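Inorganic polyphosphate/ATP-glucomannokinase (Arthrobacter sp., PDB 1WOQ) is a ROK-family kinase that probably phosphorylates glucose and mannose with inorganic polyphosphate or ATP as the phosphoryl donor. Local coordinates at residues 12-17 / 75-80; 70-75 / 114-119. One frame throughout, in Å; residues are numbered along the deposited sequence.

Contact 1 (12-17 / 75-80)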
# COMPACT_ATOMS: atom_id res chain seq x y z
N ALA A 12 14.89 2.27 -18.21
CA ALA A 12 14.84 3.46 -17.38
C ALA A 12 14.06 3.25 -16.08
O ALA A 12 12.93 2.74 -16.09
CB ALA A 12 14.22 4.61 -18.17
N PRO A 13 14.65 3.64 -14.95
CA PRO A 13 13.97 3.47 -13.66
C PRO A 13 12.90 4.55 -13.51
O PRO A 13 12.86 5.51 -14.29
CB PRO A 13 15.10 3.62 -12.66
CG PRO A 13 15.98 4.63 -13.31
CD PRO A 13 16.02 4.15 -14.75
N LEU A 14 12.03 4.39 -12.52
CA LEU A 14 10.98 5.37 -12.26
C LEU A 14 10.91 5.64 -10.77
O LEU A 14 11.16 4.74 -9.96
CB LEU A 14 9.62 4.84 -12.74
CG LEU A 14 9.36 4.75 -14.25
CD1 LEU A 14 8.02 4.07 -14.48
CD2 LEU A 14 9.37 6.14 -14.86
N ILE A 15 10.57 6.87 -10.40
CA ILE A 15 10.46 7.22 -9.00
C ILE A 15 9.08 6.82 -8.49
O ILE A 15 8.07 7.07 -9.14
CB ILE A 15 10.65 8.74 -8.77
CG1 ILE A 15 12.10 9.14 -9.07
CG2 ILE A 15 10.25 9.12 -7.34
CD1 ILE A 15 12.35 10.64 -9.06
N GLY A 16 9.06 6.18 -7.32
CA GLY A 16 7.82 5.77 -6.70
C GLY A 16 7.77 6.41 -5.33
O GLY A 16 8.79 6.45 -4.64
N ILE A 17 6.61 6.91 -4.93
CA ILE A 17 6.45 7.57 -3.63
C ILE A 17 5.33 6.89 -2.86
O ILE A 17 4.26 6.63 -3.41
CB ILE A 17 6.08 9.07 -3.82
CG1 ILE A 17 7.16 9.77 -4.66
CG2 ILE A 17 5.95 9.76 -2.46
CD1 ILE A 17 8.52 9.86 -3.98
N GLY A 75 11.86 14.84 -16.48
CA GLY A 75 10.43 14.97 -16.71
C GLY A 75 9.65 13.67 -16.68
O GLY A 75 8.47 13.64 -17.03
N SER A 76 10.31 12.60 -16.25
CA SER A 76 9.66 11.30 -16.18
C SER A 76 8.50 11.31 -15.18
O SER A 76 8.56 12.00 -14.16
CB SER A 76 10.67 10.22 -15.79
OG SER A 76 11.29 10.51 -14.56
N PRO A 77 7.44 10.54 -15.46
CA PRO A 77 6.29 10.48 -14.56
C PRO A 77 6.65 9.86 -13.22
O PRO A 77 7.54 9.01 -13.15
CB PRO A 77 5.28 9.64 -15.34
CG PRO A 77 6.15 8.73 -16.14
CD PRO A 77 7.23 9.66 -16.63
N VAL A 78 5.96 10.28 -12.17
CA VAL A 78 6.20 9.78 -10.82
C VAL A 78 4.96 9.07 -10.28
O VAL A 78 3.85 9.60 -10.38
CB VAL A 78 6.56 10.94 -9.86
CG1 VAL A 78 6.73 10.43 -8.44
CG2 VAL A 78 7.83 11.62 -10.35
N GLY A 79 5.16 7.88 -9.72
CA GLY A 79 4.05 7.13 -9.15
C GLY A 79 3.94 7.44 -7.67
O GLY A 79 4.95 7.53 -6.97
N VAL A 80 2.72 7.59 -7.17
CA VAL A 80 2.52 7.92 -5.76
C VAL A 80 1.35 7.12 -5.19
O VAL A 80 0.36 6.91 -5.88
CB VAL A 80 2.21 9.42 -5.60
CG1 VAL A 80 2.06 9.78 -4.14
CG2 VAL A 80 3.31 10.25 -6.27
O HOH W 1 10.21 8.91 -12.42
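Ile15 and Ile17 both close on Val78, whose CG1 lies 3.9 Å from Ile15 CG2 and 3.9 Å from Ile17 CG1. CG1 of Val78 stands anti to its backbone N (chi1 177°), which turns this methyl toward both isoleucines, met on one side; each crosses the valine at a slant. Further along, the CB of Ile17 rests against CG2 of Val80. On the other face, Leu14 brings its CD2 to Pro77 O at 3.8 Å and lies near the proline ring, where Ile259 of helix 250-262 touches both residues.

The backbones run parallel, their short axes crossing at -20°. Gly79 links them in both directions: its O accepts from Ile17 N at 2.7 Å with an N-H...O angle of 146°, and its N donates to Ile15 O at 3.1 Å, though the position of that N is less certain. The strands open toward their starts, from 4.5 Å between the CA atoms of Ile17 and Val80 to 5.3 Å between those of Ile15 and Val78. There a water takes the place of the next rung, accepting from Ile15 N and donating to Pro77 O at 2.8 Å; it donates also to Ser76 OG, which is hydrogen-bonded in turn to Ala73 O.

Helix 51-66 covers the isoleucines through Val61, Val62 and Leu65. The arrangement is that of a parallel pair, strands 14-19 and 78-82, at the middle of a five-stranded mixed sheet of order 3-2-1-4-5, characteristic of the actin-like ATPase fold to which ROK kinases belong.

Contact 2 (70-75 / 114-119)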
# COMPACT_ATOMS: atom_id res chain seq x y z
N GLU A 70 21.64 8.26 -10.21
CA GLU A 70 20.85 7.16 -10.75
C GLU A 70 19.40 7.56 -11.04
O GLU A 70 18.57 6.72 -11.40
CB GLU A 70 20.87 5.98 -9.78
CG GLU A 70 20.35 6.28 -8.38
CD GLU A 70 21.44 6.69 -7.40
OE1 GLU A 70 22.29 7.53 -7.76
OE2 GLU A 70 21.44 6.18 -6.26
N ALA A 71 19.09 8.85 -10.91
CA ALA A 71 17.74 9.34 -11.16
C ALA A 71 17.32 9.23 -12.62
O ALA A 71 18.15 9.30 -13.53
CB ALA A 71 17.62 10.78 -10.71
N PRO A 72 16.01 9.04 -12.88
CA PRO A 72 15.51 8.93 -14.25
C PRO A 72 15.46 10.33 -14.86
O PRO A 72 15.83 11.30 -14.20
CB PRO A 72 14.11 8.34 -14.05
CG PRO A 72 13.69 8.94 -12.74
CD PRO A 72 14.94 8.80 -11.90
N ALA A 73 15.02 10.44 -16.11
CA ALA A 73 14.93 11.74 -16.77
C ALA A 73 14.10 12.71 -15.93
O ALA A 73 13.10 12.33 -15.34
CB ALA A 73 14.30 11.59 -18.16
N ALA A 74 14.53 13.97 -15.90
CA ALA A 74 13.87 15.01 -15.11
C ALA A 74 12.36 15.16 -15.29
O ALA A 74 11.66 15.56 -14.37
CB ALA A 74 14.55 16.36 -15.36
N GLY A 75 11.86 14.84 -16.48
CA GLY A 75 10.43 14.97 -16.71
C GLY A 75 9.65 13.67 -16.68
O GLY A 75 8.47 13.64 -17.03
N LEU A 114 4.94 19.22 -8.57
CA LEU A 114 6.21 18.61 -8.99
C LEU A 114 6.72 19.05 -10.36
O LEU A 114 7.90 18.88 -10.67
CB LEU A 114 6.09 17.09 -8.97
CG LEU A 114 5.94 16.40 -7.61
CD1 LEU A 114 5.81 14.90 -7.80
CD2 LEU A 114 7.15 16.71 -6.76
N GLY A 115 5.83 19.58 -11.19
CA GLY A 115 6.25 20.01 -12.52
C GLY A 115 6.52 18.85 -13.46
O GLY A 115 7.31 18.96 -14.40
N ARG A 116 5.86 17.73 -13.20
CA ARG A 116 6.00 16.53 -14.03
C ARG A 116 4.76 15.68 -13.78
O ARG A 116 4.11 15.84 -12.74
CB ARG A 116 7.27 15.76 -13.65
CG ARG A 116 7.25 15.23 -12.22
CD ARG A 116 8.66 15.04 -11.66
NE ARG A 116 9.41 13.97 -12.31
CZ ARG A 116 10.66 13.66 -12.00
NH1 ARG A 116 11.30 14.35 -11.06
NH2 ARG A 116 11.28 12.66 -12.61
N PRO A 117 4.41 14.79 -14.71
CA PRO A 117 3.22 13.95 -14.49
C PRO A 117 3.30 13.07 -13.25
O PRO A 117 4.33 12.44 -12.98
CB PRO A 117 3.12 13.15 -15.78
CG PRO A 117 4.53 13.10 -16.29
CD PRO A 117 5.03 14.49 -16.01
N VAL A 118 2.21 13.03 -12.50
CA VAL A 118 2.13 12.23 -11.29
C VAL A 118 0.82 11.46 -11.32
O VAL A 118 -0.24 12.04 -11.57
CB VAL A 118 2.14 13.10 -10.01
CG1 VAL A 118 1.93 12.21 -8.78
CG2 VAL A 118 3.44 13.85 -9.90
N GLU A 119 0.90 10.16 -11.08
CA GLU A 119 -0.28 9.31 -11.08
C GLU A 119 -0.35 8.55 -9.77
O GLU A 119 0.58 7.82 -9.40
CB GLU A 119 -0.25 8.35 -12.26
CG GLU A 119 -0.47 9.07 -13.58
CD GLU A 119 -0.45 8.14 -14.76
OE1 GLU A 119 -1.08 7.07 -14.69
OE2 GLU A 119 0.20 8.49 -15.77
O HOH W 2 14.13 12.37 -12.14
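Arg116 reaches from the turn leading into strand 118-122 across to the backbone of Ala73, Ala74 and Gly75. Its CB begins 4.2 Å from Gly75 O, a carbonyl that also meets CD of Pro117 at 3.7 Å. CG is held between the backbone N and the carbonyl carbon (chi1 63°), and the chain then bends at chi3 (-68°). CD passes 4.1 Å from Ala74 O, and this same oxygen sits over the centre of the guanidinium, 3.2 Å from CZ. The approach is onto the face: neither NE nor NH2 has an angle suited to a hydrogen bond with Ala74 O, so the carbonyl meets the group from above, an arrangement that is probably favourable electrostatically.

The nitrogens are spent elsewhere. NE and NH2 both turn to Ser76 O, NH1 donates to Ser66 OG, and NH2 also donates at 2.9 Å to a water lying at the edge of the group, in its plane. That water bridges to Pro72 O, one of several acceptors near it. Ala73 O lies 3.3 Å from NH2, but obliquely and at a poor angle for bonding. These bonds at different nitrogens fix the rotation of the flat group.

Gly115, with positive phi, follows the end of helix 106-114. The arginine side chain touches Val62 of helix 51-66 and Val78 of strand 78-82, tying the loop after that helix to the turn leading into strand 118-122.

How the contacts relate
The two contacts lie side by side, their centres about 6 Å apart, and share Gly75. Their segments alternate along the chain: 12-17, 70-75, 75-80, then 114-119, so the loop of contact 2 runs directly into the second strand of contact 1. Both reach the same mixed sheet, in which strand 78-82 stands between 14-19 and 118-122. A probable hydrogen bond from Val78 N to Pro117 O, 2.8 Å long, connects them. Contact 1 is buried and contact 2 is at the surface. Together they lie at the N-terminal ends of three neighbouring parallel strands in one lobe, with the side chain of Val80 about 13 Å from the bound glucose.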